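Local coordinates for TENA/THI-4 protein (Shewanella denitrificans OS217, PDB 3DDE) that is of unknown function but adopts a heme oxygenase-like fold and may be an oxidoreductase related to iron-containing redox enzymes, at residues A[24-29]-A[216-221]; A[53-58]-A[131-136]; A[137-142]-A[204-209]. All coordinates share one frame; numbering follows the deposited sequence.

Contact 1 (A[24-29]-A[216-221])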
ATOM      1  N   ASN A  24      -3.937  32.912 -19.031  1.00 53.84           N
ATOM      2  CA  ASN A  24      -4.911  33.130 -17.961  1.00 54.02           C
ATOM      3  C   ASN A  24      -4.386  33.257 -16.527  1.00 54.13           C
ATOM      4  O   ASN A  24      -5.101  33.771 -15.672  1.00 54.97           O
ATOM      5  CB  ASN A  24      -5.976  32.025 -18.033  1.00 55.09           C
ATOM      6  CG  ASN A  24      -6.918  32.207 -19.225  1.00 55.62           C
ATOM      7  OD1 ASN A  24      -7.446  33.298 -19.450  1.00 55.58           O
ATOM      8  ND2 ASN A  24      -7.144  31.136 -19.979  1.00 56.41           N
ATOM      9  N   SER A  25      -3.157  32.817 -16.260  1.00 53.42           N
ATOM     10  CA  SER A  25      -2.597  32.899 -14.903  1.00 53.26           C
ATOM     11  C   SER A  25      -2.173  34.309 -14.496  1.00 53.02           C
ATOM     12  O   SER A  25      -1.284  34.892 -15.125  1.00 53.56           O
ATOM     13  CB  SER A  25      -1.381  31.983 -14.767  1.00 53.28           C
ATOM     14  OG  SER A  25      -0.844  32.065 -13.457  1.00 53.43           O
ATOM     15  N   PRO A  26      -2.790  34.871 -13.435  1.00 52.71           N
ATOM     16  CA  PRO A  26      -2.354  36.193 -13.003  1.00 52.42           C
ATOM     17  C   PRO A  26      -0.921  36.161 -12.489  1.00 52.38           C
ATOM     18  O   PRO A  26      -0.213  37.172 -12.555  1.00 53.31           O
ATOM     19  CB  PRO A  26      -3.311  36.521 -11.851  1.00 52.52           C
ATOM     20  CG  PRO A  26      -4.445  35.641 -12.020  1.00 52.24           C
ATOM     21  CD  PRO A  26      -3.894  34.391 -12.599  1.00 52.57           C
ATOM     22  N   PHE A  27      -0.526  35.015 -11.931  1.00 52.64           N
ATOM     23  CA  PHE A  27       0.830  34.786 -11.442  1.00 52.63           C
ATOM     24  C   PHE A  27       1.820  34.994 -12.590  1.00 52.46           C
ATOM     25  O   PHE A  27       2.783  35.755 -12.460  1.00 52.89           O
ATOM     26  CB  PHE A  27       0.953  33.364 -10.860  1.00 53.25           C
ATOM     27  CG  PHE A  27       2.361  32.970 -10.480  1.00 53.41           C
ATOM     28  CD1 PHE A  27       2.853  33.226  -9.209  1.00 53.53           C
ATOM     29  CD2 PHE A  27       3.189  32.336 -11.399  1.00 53.59           C
ATOM     30  CE1 PHE A  27       4.161  32.871  -8.865  1.00 53.72           C
ATOM     31  CE2 PHE A  27       4.483  31.978 -11.067  1.00 53.51           C
ATOM     32  CZ  PHE A  27       4.975  32.250  -9.796  1.00 53.62           C
ATOM     33  N   ILE A  28       1.557  34.343 -13.720  1.00 52.13           N
ATOM     34  CA  ILE A  28       2.425  34.439 -14.896  1.00 51.71           C
ATOM     35  C   ILE A  28       2.473  35.862 -15.454  1.00 52.42           C
ATOM     36  O   ILE A  28       3.541  36.318 -15.859  1.00 52.36           O
ATOM     37  CB  ILE A  28       1.991  33.464 -16.028  1.00 51.41           C
ATOM     38  CG1 ILE A  28       1.997  31.999 -15.565  1.00 51.15           C
ATOM     39  CG2 ILE A  28       2.892  33.617 -17.244  1.00 51.19           C
ATOM     40  CD1 ILE A  28       3.358  31.419 -15.271  1.00 50.96           C
ATOM     41  N   HIS A  29       1.344  36.579 -15.475  1.00 53.30           N
ATOM     42  CA  HIS A  29       1.360  37.950 -16.002  1.00 53.92           C
ATOM     43  C   HIS A  29       2.152  38.849 -15.062  1.00 53.45           C
ATOM     44  O   HIS A  29       2.924  39.678 -15.515  1.00 53.46           O
ATOM     45  CB  HIS A  29      -0.025  38.569 -16.233  1.00 55.65           C
ATOM     46  CG  HIS A  29      -0.993  37.667 -16.930  1.00 57.07           C
ATOM     47  ND1 HIS A  29      -2.352  37.896 -16.917  1.00 57.81           N
ATOM     48  CD2 HIS A  29      -0.812  36.492 -17.582  1.00 57.83           C
ATOM     49  CE1 HIS A  29      -2.963  36.925 -17.574  1.00 58.50           C
ATOM     50  NE2 HIS A  29      -2.051  36.053 -17.976  1.00 58.42           N
ATOM     51  N   ASP A 216      -3.310  28.872  -6.268  1.00 50.17           N
ATOM     52  CA  ASP A 216      -3.140  28.901  -4.805  1.00 50.92           C
ATOM     53  C   ASP A 216      -1.989  29.804  -4.405  1.00 50.41           C
ATOM     54  O   ASP A 216      -2.095  30.566  -3.439  1.00 50.69           O
ATOM     55  CB  ASP A 216      -2.894  27.501  -4.219  1.00 51.17           C
ATOM     56  CG  ASP A 216      -4.165  26.754  -3.950  1.00 50.94           C
ATOM     57  OD1 ASP A 216      -5.227  27.232  -4.369  1.00 51.29           O
ATOM     58  OD2 ASP A 216      -4.096  25.689  -3.317  1.00 50.75           O
ATOM     59  N   VAL A 217      -0.891  29.716  -5.146  1.00 50.27           N
ATOM     60  CA  VAL A 217       0.277  30.580  -4.874  1.00 50.60           C
ATOM     61  C   VAL A 217      -0.113  32.059  -4.970  1.00 51.06           C
ATOM     62  O   VAL A 217       0.253  32.860  -4.102  1.00 51.45           O
ATOM     63  CB  VAL A 217       1.473  30.277  -5.827  1.00 49.85           C
ATOM     64  CG1 VAL A 217       2.603  31.310  -5.655  1.00 50.10           C
ATOM     65  CG2 VAL A 217       1.985  28.885  -5.590  1.00 49.02           C
ATOM     66  N   TRP A 218      -0.868  32.413  -6.011  1.00 51.76           N
ATOM     67  CA  TRP A 218      -1.297  33.806  -6.218  1.00 51.68           C
ATOM     68  C   TRP A 218      -2.241  34.290  -5.102  1.00 51.85           C
ATOM     69  O   TRP A 218      -2.021  35.359  -4.522  1.00 52.18           O
ATOM     70  CB  TRP A 218      -1.935  33.962  -7.609  1.00 52.36           C
ATOM     71  CG  TRP A 218      -2.272  35.374  -7.997  1.00 52.28           C
ATOM     72  CD1 TRP A 218      -3.510  35.872  -8.281  1.00 52.55           C
ATOM     73  CD2 TRP A 218      -1.359  36.469  -8.124  1.00 52.46           C
ATOM     74  NE1 TRP A 218      -3.420  37.213  -8.595  1.00 52.97           N
ATOM     75  CE2 TRP A 218      -2.110  37.603  -8.499  1.00 52.62           C
ATOM     76  CE3 TRP A 218       0.022  36.601  -7.964  1.00 52.51           C
ATOM     77  CZ2 TRP A 218      -1.528  38.846  -8.714  1.00 52.57           C
ATOM     78  CZ3 TRP A 218       0.600  37.844  -8.176  1.00 52.73           C
ATOM     79  CH2 TRP A 218      -0.175  38.949  -8.546  1.00 52.51           C
ATOM     80  N   LYS A 219      -3.269  33.502  -4.786  1.00 51.30           N
ATOM     81  CA  LYS A 219      -4.216  33.843  -3.714  1.00 51.53           C
ATOM     82  C   LYS A 219      -3.486  34.115  -2.376  1.00 52.01           C
ATOM     83  O   LYS A 219      -3.727  35.133  -1.732  1.00 51.49           O
ATOM     84  CB  LYS A 219      -5.267  32.722  -3.581  1.00 52.37           C
ATOM     85  CG  LYS A 219      -6.250  32.849  -2.423  1.00 52.26           C
ATOM     86  N   GLU A 220      -2.577  33.220  -1.981  1.00 52.63           N
ATOM     87  CA  GLU A 220      -1.824  33.383  -0.731  1.00 52.38           C
ATOM     88  C   GLU A 220      -0.872  34.574  -0.786  1.00 52.50           C
ATOM     89  O   GLU A 220      -0.580  35.180   0.252  1.00 52.70           O
ATOM     90  CB  GLU A 220      -1.037  32.103  -0.379  1.00 52.80           C
ATOM     91  CG  GLU A 220      -1.897  30.887  -0.044  1.00 53.32           C
ATOM     92  CD  GLU A 220      -2.746  31.065   1.204  1.00 53.28           C
ATOM     93  OE1 GLU A 220      -2.372  31.848   2.089  1.00 53.35           O
ATOM     94  OE2 GLU A 220      -3.797  30.400   1.311  1.00 53.84           O
ATOM     95  N   TYR A 221      -0.375  34.887  -1.984  1.00 52.50           N
ATOM     96  CA  TYR A 221       0.501  36.047  -2.189  1.00 52.51           C
ATOM     97  C   TYR A 221      -0.248  37.365  -1.988  1.00 52.70           C
ATOM     98  O   TYR A 221       0.323  38.312  -1.456  1.00 53.09           O
ATOM     99  CB  TYR A 221       1.167  36.027  -3.577  1.00 52.43           C
ATOM    100  CG  TYR A 221       2.014  37.269  -3.872  1.00 52.68           C
ATOM    101  CD1 TYR A 221       3.187  37.537  -3.153  1.00 52.48           C
ATOM    102  CD2 TYR A 221       1.650  38.158  -4.883  1.00 52.81           C
ATOM    103  CE1 TYR A 221       3.967  38.688  -3.424  1.00 52.66           C
ATOM    104  CE2 TYR A 221       2.411  39.296  -5.161  1.00 52.77           C
ATOM    105  CZ  TYR A 221       3.568  39.552  -4.432  1.00 52.68           C
ATOM    106  OH  TYR A 221       4.291  40.675  -4.730  1.00 52.56           O
TER

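Contact 2 (A[53-58]-A[131-136])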
ATOM      1  N   LYS A  53       9.353  16.601  -3.856  1.00 51.86           N
ATOM      2  CA  LYS A  53       9.767  15.730  -2.763  1.00 53.27           C
ATOM      3  C   LYS A  53       9.226  14.294  -2.905  1.00 52.26           C
ATOM      4  O   LYS A  53       9.834  13.329  -2.420  1.00 51.89           O
ATOM      5  CB  LYS A  53       9.209  16.389  -1.498  1.00 54.59           C
ATOM      6  CG  LYS A  53       9.474  15.764  -0.161  1.00 56.30           C
ATOM      7  CD  LYS A  53       9.024  16.729   0.982  1.00 56.50           C
ATOM      8  CE  LYS A  53       7.535  17.174   0.899  1.00 57.03           C
ATOM      9  NZ  LYS A  53       7.195  18.298   1.881  1.00 56.73           N
ATOM     10  N   HIS A  54       8.090  14.158  -3.593  1.00 51.15           N
ATOM     11  CA  HIS A  54       7.434  12.868  -3.758  1.00 50.84           C
ATOM     12  C   HIS A  54       7.633  12.179  -5.113  1.00 51.40           C
ATOM     13  O   HIS A  54       7.217  11.036  -5.279  1.00 52.00           O
ATOM     14  CB  HIS A  54       5.925  13.029  -3.490  1.00 50.14           C
ATOM     15  CG  HIS A  54       5.601  13.402  -2.076  1.00 49.67           C
ATOM     16  ND1 HIS A  54       5.569  12.477  -1.053  1.00 49.29           N
ATOM     17  CD2 HIS A  54       5.310  14.598  -1.511  1.00 49.05           C
ATOM     18  CE1 HIS A  54       5.268  13.085   0.079  1.00 48.64           C
ATOM     19  NE2 HIS A  54       5.111  14.373  -0.169  1.00 49.05           N
ATOM     20  N   ASN A  55       8.285  12.842  -6.062  1.00 51.57           N
ATOM     21  CA  ASN A  55       8.382  12.293  -7.416  1.00 52.28           C
ATOM     22  C   ASN A  55       9.205  11.021  -7.598  1.00 51.74           C
ATOM     23  O   ASN A  55       8.778  10.120  -8.345  1.00 51.03           O
ATOM     24  CB  ASN A  55       8.727  13.396  -8.423  1.00 52.29           C
ATOM     25  CG  ASN A  55       7.529  14.285  -8.726  1.00 52.67           C
ATOM     26  OD1 ASN A  55       6.384  14.017  -8.282  1.00 54.54           O
ATOM     27  ND2 ASN A  55       7.761  15.317  -9.487  1.00 52.41           N
ATOM     28  N   ALA A  56      10.349  10.941  -6.915  1.00 51.04           N
ATOM     29  CA  ALA A  56      11.169   9.747  -6.942  1.00 50.73           C
ATOM     30  C   ALA A  56      10.362   8.575  -6.389  1.00 50.89           C
ATOM     31  O   ALA A  56      10.397   7.481  -6.924  1.00 50.46           O
ATOM     32  CB  ALA A  56      12.466   9.944  -6.123  1.00 50.48           C
ATOM     33  N   LYS A  57       9.632   8.839  -5.313  1.00 51.47           N
ATOM     34  CA  LYS A  57       8.830   7.833  -4.624  1.00 51.27           C
ATOM     35  C   LYS A  57       7.675   7.316  -5.465  1.00 50.64           C
ATOM     36  O   LYS A  57       7.532   6.108  -5.599  1.00 49.70           O
ATOM     37  CB  LYS A  57       8.301   8.398  -3.326  1.00 51.90           C
ATOM     38  CG  LYS A  57       9.384   8.721  -2.338  1.00 52.47           C
ATOM     39  CD  LYS A  57       8.777   9.197  -1.040  1.00 53.90           C
ATOM     40  CE  LYS A  57       9.853   9.445  -0.040  1.00 55.41           C
ATOM     41  NZ  LYS A  57       9.295   9.548   1.324  1.00 57.34           N
ATOM     42  N   ASN A  58       6.871   8.205  -6.049  1.00 49.76           N
ATOM     43  CA  ASN A  58       5.778   7.735  -6.873  1.00 50.36           C
ATOM     44  C   ASN A  58       6.246   7.087  -8.203  1.00 50.07           C
ATOM     45  O   ASN A  58       5.564   6.201  -8.732  1.00 49.08           O
ATOM     46  CB  ASN A  58       4.619   8.767  -7.001  1.00 51.71           C
ATOM     47  CG  ASN A  58       5.018  10.091  -7.658  1.00 51.99           C
ATOM     48  OD1 ASN A  58       5.668  10.148  -8.720  1.00 51.53           O
ATOM     49  ND2 ASN A  58       4.550  11.163  -7.059  1.00 52.26           N
ATOM     50  N   VAL A 131       1.541   2.196 -17.495  1.00 51.30           N
ATOM     51  CA  VAL A 131       2.164   3.076 -18.466  1.00 51.69           C
ATOM     52  C   VAL A 131       1.855   4.564 -18.246  1.00 51.33           C
ATOM     53  O   VAL A 131       2.650   5.433 -18.589  1.00 50.42           O
ATOM     54  CB  VAL A 131       1.634   2.685 -19.874  1.00 51.69           C
ATOM     55  CG1 VAL A 131       1.556   3.871 -20.786  1.00 52.25           C
ATOM     56  CG2 VAL A 131       2.444   1.535 -20.459  1.00 51.28           C
ATOM     57  N   GLN A 132       0.712   4.830 -17.631  1.00 51.42           N
ATOM     58  CA  GLN A 132       0.144   6.172 -17.557  1.00 51.30           C
ATOM     59  C   GLN A 132       0.967   7.305 -16.938  1.00 51.28           C
ATOM     60  O   GLN A 132       0.814   8.443 -17.362  1.00 50.41           O
ATOM     61  CB  GLN A 132      -1.245   6.092 -16.917  1.00 51.42           C
ATOM     62  CG  GLN A 132      -1.245   5.778 -15.431  1.00 51.39           C
ATOM     63  CD  GLN A 132      -2.636   5.525 -14.894  1.00 50.68           C
ATOM     64  OE1 GLN A 132      -3.612   5.754 -15.576  1.00 50.54           O
ATOM     65  NE2 GLN A 132      -2.724   5.048 -13.673  1.00 50.01           N
ATOM     66  N   ARG A 133       1.831   7.015 -15.965  1.00 50.81           N
ATOM     67  CA  ARG A 133       2.641   8.058 -15.347  1.00 50.90           C
ATOM     68  C   ARG A 133       3.612   8.698 -16.361  1.00 51.09           C
ATOM     69  O   ARG A 133       4.040   9.836 -16.172  1.00 51.16           O
ATOM     70  CB  ARG A 133       3.416   7.517 -14.143  1.00 51.54           C
ATOM     71  CG  ARG A 133       4.011   8.601 -13.266  1.00 51.65           C
ATOM     72  CD  ARG A 133       5.105   8.077 -12.364  1.00 51.88           C
ATOM     73  NE  ARG A 133       5.665   9.157 -11.548  1.00 52.23           N
ATOM     74  CZ  ARG A 133       6.575  10.031 -11.959  1.00 52.13           C
ATOM     75  NH1 ARG A 133       7.039  10.013 -13.207  1.00 52.72           N
ATOM     76  NH2 ARG A 133       6.996  10.967 -11.126  1.00 52.64           N
ATOM     77  N   LEU A 134       3.960   7.974 -17.430  1.00 50.69           N
ATOM     78  CA  LEU A 134       4.809   8.511 -18.490  1.00 49.94           C
ATOM     79  C   LEU A 134       4.217   9.794 -19.102  1.00 50.05           C
ATOM     80  O   LEU A 134       4.958  10.611 -19.656  1.00 49.81           O
ATOM     81  CB  LEU A 134       5.047   7.464 -19.577  1.00 49.17           C
ATOM     82  CG  LEU A 134       5.907   6.238 -19.258  1.00 48.78           C
ATOM     83  CD1 LEU A 134       5.847   5.235 -20.404  1.00 48.33           C
ATOM     84  CD2 LEU A 134       7.366   6.645 -18.964  1.00 48.33           C
ATOM     85  N   GLY A 135       2.898   9.962 -19.002  1.00 50.48           N
ATOM     86  CA  GLY A 135       2.206  11.171 -19.489  1.00 50.66           C
ATOM     87  C   GLY A 135       2.610  12.419 -18.712  1.00 50.20           C
ATOM     88  O   GLY A 135       2.750  13.496 -19.275  1.00 48.83           O
ATOM     89  N   TYR A 136       2.780  12.262 -17.410  1.00 50.80           N
ATOM     90  CA  TYR A 136       3.252  13.343 -16.549  1.00 51.37           C
ATOM     91  C   TYR A 136       4.654  13.731 -16.988  1.00 51.48           C
ATOM     92  O   TYR A 136       4.941  14.909 -17.233  1.00 52.09           O
ATOM     93  CB  TYR A 136       3.252  12.885 -15.081  1.00 51.30           C
ATOM     94  CG  TYR A 136       3.902  13.826 -14.076  1.00 51.32           C
ATOM     95  CD1 TYR A 136       3.646  15.195 -14.090  1.00 51.38           C
ATOM     96  CD2 TYR A 136       4.724  13.323 -13.071  1.00 51.12           C
ATOM     97  CE1 TYR A 136       4.213  16.039 -13.150  1.00 51.18           C
ATOM     98  CE2 TYR A 136       5.284  14.147 -12.128  1.00 51.56           C
ATOM     99  CZ  TYR A 136       5.028  15.510 -12.170  1.00 51.83           C
ATOM    100  OH  TYR A 136       5.600  16.326 -11.224  1.00 51.80           O
TER

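Contact 3 (A[137-142]-A[204-209])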
ATOM      1  N   SER A 137       5.511  12.717 -17.093  1.00 51.07           N
ATOM      2  CA  SER A 137       6.895  12.873 -17.507  1.00 50.63           C
ATOM      3  C   SER A 137       7.016  13.512 -18.880  1.00 50.85           C
ATOM      4  O   SER A 137       7.960  14.262 -19.149  1.00 50.51           O
ATOM      5  CB  SER A 137       7.574  11.506 -17.540  1.00 50.54           C
ATOM      6  OG  SER A 137       7.688  10.963 -16.238  1.00 50.94           O
ATOM      7  N   TYR A 138       6.070  13.212 -19.768  1.00 50.74           N
ATOM      8  CA  TYR A 138       6.130  13.772 -21.106  1.00 50.76           C
ATOM      9  C   TYR A 138       6.165  15.306 -21.123  1.00 50.74           C
ATOM     10  O   TYR A 138       7.033  15.887 -21.767  1.00 50.39           O
ATOM     11  CB  TYR A 138       5.014  13.261 -22.023  1.00 50.62           C
ATOM     12  CG  TYR A 138       5.161  13.852 -23.410  1.00 50.51           C
ATOM     13  CD1 TYR A 138       6.139  13.390 -24.292  1.00 50.59           C
ATOM     14  CD2 TYR A 138       4.355  14.912 -23.824  1.00 50.71           C
ATOM     15  CE1 TYR A 138       6.286  13.963 -25.563  1.00 50.30           C
ATOM     16  CE2 TYR A 138       4.496  15.479 -25.068  1.00 50.29           C
ATOM     17  CZ  TYR A 138       5.459  15.005 -25.938  1.00 50.43           C
ATOM     18  OH  TYR A 138       5.575  15.597 -27.185  1.00 50.57           O
ATOM     19  N   TRP A 139       5.233  15.965 -20.435  1.00 51.30           N
ATOM     20  CA  TRP A 139       5.252  17.436 -20.411  1.00 51.18           C
ATOM     21  C   TRP A 139       6.260  17.926 -19.372  1.00 52.02           C
ATOM     22  O   TRP A 139       6.919  18.942 -19.564  1.00 53.05           O
ATOM     23  CB  TRP A 139       3.849  18.048 -20.188  1.00 50.29           C
ATOM     24  CG  TRP A 139       3.296  17.891 -18.825  1.00 50.17           C
ATOM     25  CD1 TRP A 139       2.424  16.941 -18.399  1.00 50.09           C
ATOM     26  CD2 TRP A 139       3.589  18.706 -17.685  1.00 50.07           C
ATOM     27  NE1 TRP A 139       2.146  17.113 -17.065  1.00 49.80           N
ATOM     28  CE2 TRP A 139       2.862  18.182 -16.599  1.00 49.79           C
ATOM     29  CE3 TRP A 139       4.399  19.825 -17.478  1.00 49.83           C
ATOM     30  CZ2 TRP A 139       2.918  18.738 -15.321  1.00 50.01           C
ATOM     31  CZ3 TRP A 139       4.449  20.379 -16.205  1.00 50.03           C
ATOM     32  CH2 TRP A 139       3.712  19.838 -15.149  1.00 49.76           C
ATOM     33  N   ALA A 140       6.397  17.197 -18.274  1.00 53.72           N
ATOM     34  CA  ALA A 140       7.343  17.593 -17.243  1.00 55.25           C
ATOM     35  C   ALA A 140       8.760  17.742 -17.830  1.00 56.51           C
ATOM     36  O   ALA A 140       9.477  18.672 -17.451  1.00 58.46           O
ATOM     37  CB  ALA A 140       7.322  16.624 -16.104  1.00 54.14           C
ATOM     38  N   GLU A 141       9.128  16.899 -18.805  1.00 57.38           N
ATOM     39  CA  GLU A 141      10.493  16.921 -19.393  1.00 57.64           C
ATOM     40  C   GLU A 141      10.690  17.823 -20.618  1.00 57.97           C
ATOM     41  O   GLU A 141      11.814  18.254 -20.883  1.00 58.91           O
ATOM     42  CB  GLU A 141      10.961  15.502 -19.742  1.00 58.19           C
ATOM     43  CG  GLU A 141      11.074  14.552 -18.558  1.00 58.43           C
ATOM     44  CD  GLU A 141      12.102  14.963 -17.506  1.00 59.10           C
ATOM     45  OE1 GLU A 141      13.095  15.652 -17.846  1.00 59.19           O
ATOM     46  OE2 GLU A 141      11.913  14.564 -16.325  1.00 60.16           O
ATOM     47  N   ASN A 142       9.635  18.072 -21.388  1.00 57.96           N
ATOM     48  CA  ASN A 142       9.712  18.989 -22.527  1.00 57.94           C
ATOM     49  C   ASN A 142       9.028  20.310 -22.153  1.00 57.90           C
ATOM     50  O   ASN A 142       8.334  20.917 -22.973  1.00 57.73           O
ATOM     51  CB  ASN A 142       9.053  18.364 -23.757  1.00 58.10           C
ATOM     52  N   GLU A 204      -2.681  15.323 -19.251  1.00 50.56           N
ATOM     53  CA  GLU A 204      -3.632  16.416 -19.170  1.00 51.66           C
ATOM     54  C   GLU A 204      -3.968  16.794 -17.741  1.00 51.53           C
ATOM     55  O   GLU A 204      -3.890  17.962 -17.380  1.00 51.71           O
ATOM     56  CB  GLU A 204      -4.926  16.066 -19.912  1.00 51.73           C
ATOM     57  CG  GLU A 204      -4.820  16.101 -21.437  1.00 52.66           C
ATOM     58  CD  GLU A 204      -6.092  15.602 -22.143  1.00 53.09           C
ATOM     59  OE1 GLU A 204      -6.965  15.036 -21.466  1.00 54.62           O
ATOM     60  OE2 GLU A 204      -6.222  15.755 -23.381  1.00 54.49           O
ATOM     61  N   ASN A 205      -4.325  15.806 -16.922  1.00 51.37           N
ATOM     62  CA  ASN A 205      -4.775  16.117 -15.577  1.00 50.75           C
ATOM     63  C   ASN A 205      -3.635  16.549 -14.701  1.00 50.74           C
ATOM     64  O   ASN A 205      -3.788  17.467 -13.917  1.00 51.97           O
ATOM     65  CB  ASN A 205      -5.602  14.980 -14.945  1.00 50.62           C
ATOM     66  CG  ASN A 205      -6.466  15.470 -13.778  1.00 51.09           C
ATOM     67  OD1 ASN A 205      -7.298  16.382 -13.941  1.00 52.02           O
ATOM     68  ND2 ASN A 205      -6.284  14.869 -12.600  1.00 50.61           N
ATOM     69  N   SER A 206      -2.477  15.919 -14.824  1.00 51.39           N
ATOM     70  CA  SER A 206      -1.324  16.340 -14.013  1.00 50.89           C
ATOM     71  C   SER A 206      -0.960  17.810 -14.303  1.00 50.96           C
ATOM     72  O   SER A 206      -0.569  18.533 -13.394  1.00 51.72           O
ATOM     73  CB  SER A 206      -0.119  15.401 -14.200  1.00 50.63           C
ATOM     74  OG  SER A 206       0.272  15.322 -15.561  1.00 51.11           O
ATOM     75  N   LEU A 207      -1.108  18.250 -15.553  1.00 51.04           N
ATOM     76  CA  LEU A 207      -0.806  19.630 -15.940  1.00 50.77           C
ATOM     77  C   LEU A 207      -1.915  20.576 -15.471  1.00 50.39           C
ATOM     78  O   LEU A 207      -1.633  21.662 -14.992  1.00 49.94           O
ATOM     79  CB  LEU A 207      -0.566  19.715 -17.456  1.00 50.65           C
ATOM     80  CG  LEU A 207      -0.137  21.060 -18.066  1.00 50.65           C
ATOM     81  CD1 LEU A 207       0.972  21.717 -17.291  1.00 50.18           C
ATOM     82  CD2 LEU A 207       0.262  20.882 -19.524  1.00 50.58           C
ATOM     83  N   VAL A 208      -3.173  20.155 -15.599  1.00 50.52           N
ATOM     84  CA  VAL A 208      -4.307  20.921 -15.051  1.00 49.92           C
ATOM     85  C   VAL A 208      -4.111  21.141 -13.534  1.00 50.16           C
ATOM     86  O   VAL A 208      -4.276  22.249 -13.006  1.00 49.21           O
ATOM     87  CB  VAL A 208      -5.658  20.187 -15.309  1.00 50.29           C
ATOM     88  CG1 VAL A 208      -6.799  20.788 -14.456  1.00 49.81           C
ATOM     89  CG2 VAL A 208      -6.004  20.213 -16.813  1.00 48.38           C
ATOM     90  N   LEU A 209      -3.723  20.076 -12.836  1.00 50.58           N
ATOM     91  CA  LEU A 209      -3.519  20.159 -11.387  1.00 50.52           C
ATOM     92  C   LEU A 209      -2.300  21.005 -10.996  1.00 50.62           C
ATOM     93  O   LEU A 209      -2.327  21.694  -9.977  1.00 49.96           O
ATOM     94  CB  LEU A 209      -3.434  18.761 -10.784  1.00 50.95           C
ATOM     95  CG  LEU A 209      -4.705  17.917 -10.806  1.00 50.06           C
ATOM     96  CD1 LEU A 209      -4.452  16.679  -9.977  1.00 48.66           C
ATOM     97  CD2 LEU A 209      -5.957  18.673 -10.287  1.00 49.15           C
TER

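Contact 1 (A[24-29]-A[216-221])
Trp218, on the long last helix 193-223, lays one face of its indole against Pro26 and Phe27 in the first turn of helix 26-32, joining the second helix of the all-helical, heme oxygenase-like fold to its last. The backbones come close enough for this, with CA of Phe27 and CA of Trp218 5.7 Å apart. Followed outward, the tryptophan begins with its CB beside Phe27 CB at 4.4 Å. Its CG stands anti to the backbone N (chi1 -173°), which carries the ring out towards the other helix. The five-membered ring then takes the closest contact: Pro26 CB sits over it in a CH-pi interaction, 3.6 Å from the centroid and 24° off the normal. Within that ring the nearest atom is NE1, 3.3 Å from Pro26 CB, while CD1 also meets Pro26 CG. On the six-membered ring, Trp218 CE3 comes within 4.0 Å of Phe27 CA. The backbone N of Phe27 lies above the same indole face, so the broad ring spans both residues.

Proline suits the first turn of a helix because its missing N-H is not needed there, and its compact ring offers C-H groups to the indole. Ser25, just before it, is the N-cap: its OG accepts a weak bond from Ile28 N, while its carbonyl O takes the regular helical bond from His29 N. Phe27 turns to the interior, where its ring also touches Leu40 of helix 38-52 and meets Ile28 CD1 at its edge. Val217, with a short branched side chain that fits this buried position, reaches the phenyl obliquely through one methyl, CG1, which lies 3.9 Å from Phe27 CE1 and 4.0 Å from Phe27 CD1.

Contact 2 (A[53-58]-A[131-136])
Arg133 reaches across to Asn58 and holds its amide oxygen side-on with two nitrogens. Both donors converge on OD1: the bond from Arg133 NH2 to Asn58 OD1 is 2.9 Å long and that from Arg133 NE to Asn58 OD1 3.0 Å. The oxygen lies in the guanidinium plane, at its edge, but the two donors use it differently. NH2 approaches nearly along the C=O axis, whereas NE stands well out of the carbonyl plane. The amide and guanidinium planes lie 41° apart, unlike the flat pairing of an arginine with the two oxygens of a carboxylate. The arginine spans the gap with a chain extended from CG to NE. Asn58 places its CG between the backbone N and the carbonyl carbon (chi1 62°), bringing OD1 nearer to the arginine than its CB direction alone would suggest.

One turn earlier, Asn55 ND2 donates to Tyr136 OH over 3.0 Å. The bond is bent, and the hydroxyl stands somewhat out of the asparagine amide plane. The amide nitrogen comes at the edge of the phenol ring, near its plane, and the amide itself is turned 75° from that ring. Within segment 131-136, Tyr136 also leans on the arginine: its CD2 lies 3.7 Å above one guanidinium face. Two polar bridges and this edge-on contact of the ring with the guanidinium thus fix the ends of four buried side chains. Asparagine is apt at both sites, since a short amide can offer either an acceptor, as at Asn58, or a donor, as at Asn55.

The long side chains of Arg133 and Tyr136 span a wide gap between backbones, the CA atoms of Asn58 and Arg133 being 9.0 Å apart. Leu121 of helix 112-126 touches both asparagines, Ser125 of that helix touches Arg133, and on another flank Ala56 packs against Phe78 of a second subunit.

Contact 3 (A[137-142]-A[204-209])
Trp139 points the N-H of its indole at the hydroxyl of Ser206, and the bond from NE1 to OG is 3.0 Å long and almost straight at 175°. OG lies in the indole plane, at the ring edge where the hydrogen projects. Leu207, the next residue on helix 193-223, covers one face of the same ring. Its methyl CD1 stands 3.7 Å from the centroid of the six-membered ring, nearly on the normal, in a CH-pi contact, while Leu207 CB lies 3.9 Å from Trp139 CE2. Edge and face are thus engaged by successive residues of one helical turn.

Ser206 is held in its turn by its own helix: its chi1 of 57° turns OG back towards the carbonyl O of Val202, one turn earlier, to which it is hydrogen-bonded while still meeting the indole. Outside this pair of segments, Met17 and Trp18 of helix 7-24 pack on Leu207, and Met203 touches Trp139. A phenylalanine in place of Trp139 would probably leave the buried Ser206 hydroxyl without its indole donor and Leu207 CD1 with less ring to rest on.

Since a carbonyl can only accept, the serine hydroxyl donates its hydrogen bond to Val202 O and accepts from the indole N-H, which leaves both polar groups satisfied in a buried place.

Contacts 1 and 3 both use helix 193-223 but sit at different heights along it, their centres 19 Å apart and their nearest atoms about 8 Å apart. Contacts 2 and 3 share helix 134-141 and are neighbours, with centres 10 Å apart; Tyr136 CD1 packs 3.7 Å from Ser206 OG, so the polar bridge to helix 55-65 adjoins the indole bond to the last helix. Contact 1 lies across the chain's centre from contact 2, 25 Å away between centres. Along the chain, contacts 2 and 3 follow one another between the two segments of contact 1. With no assigned active site, none of the three can be tied to catalysis.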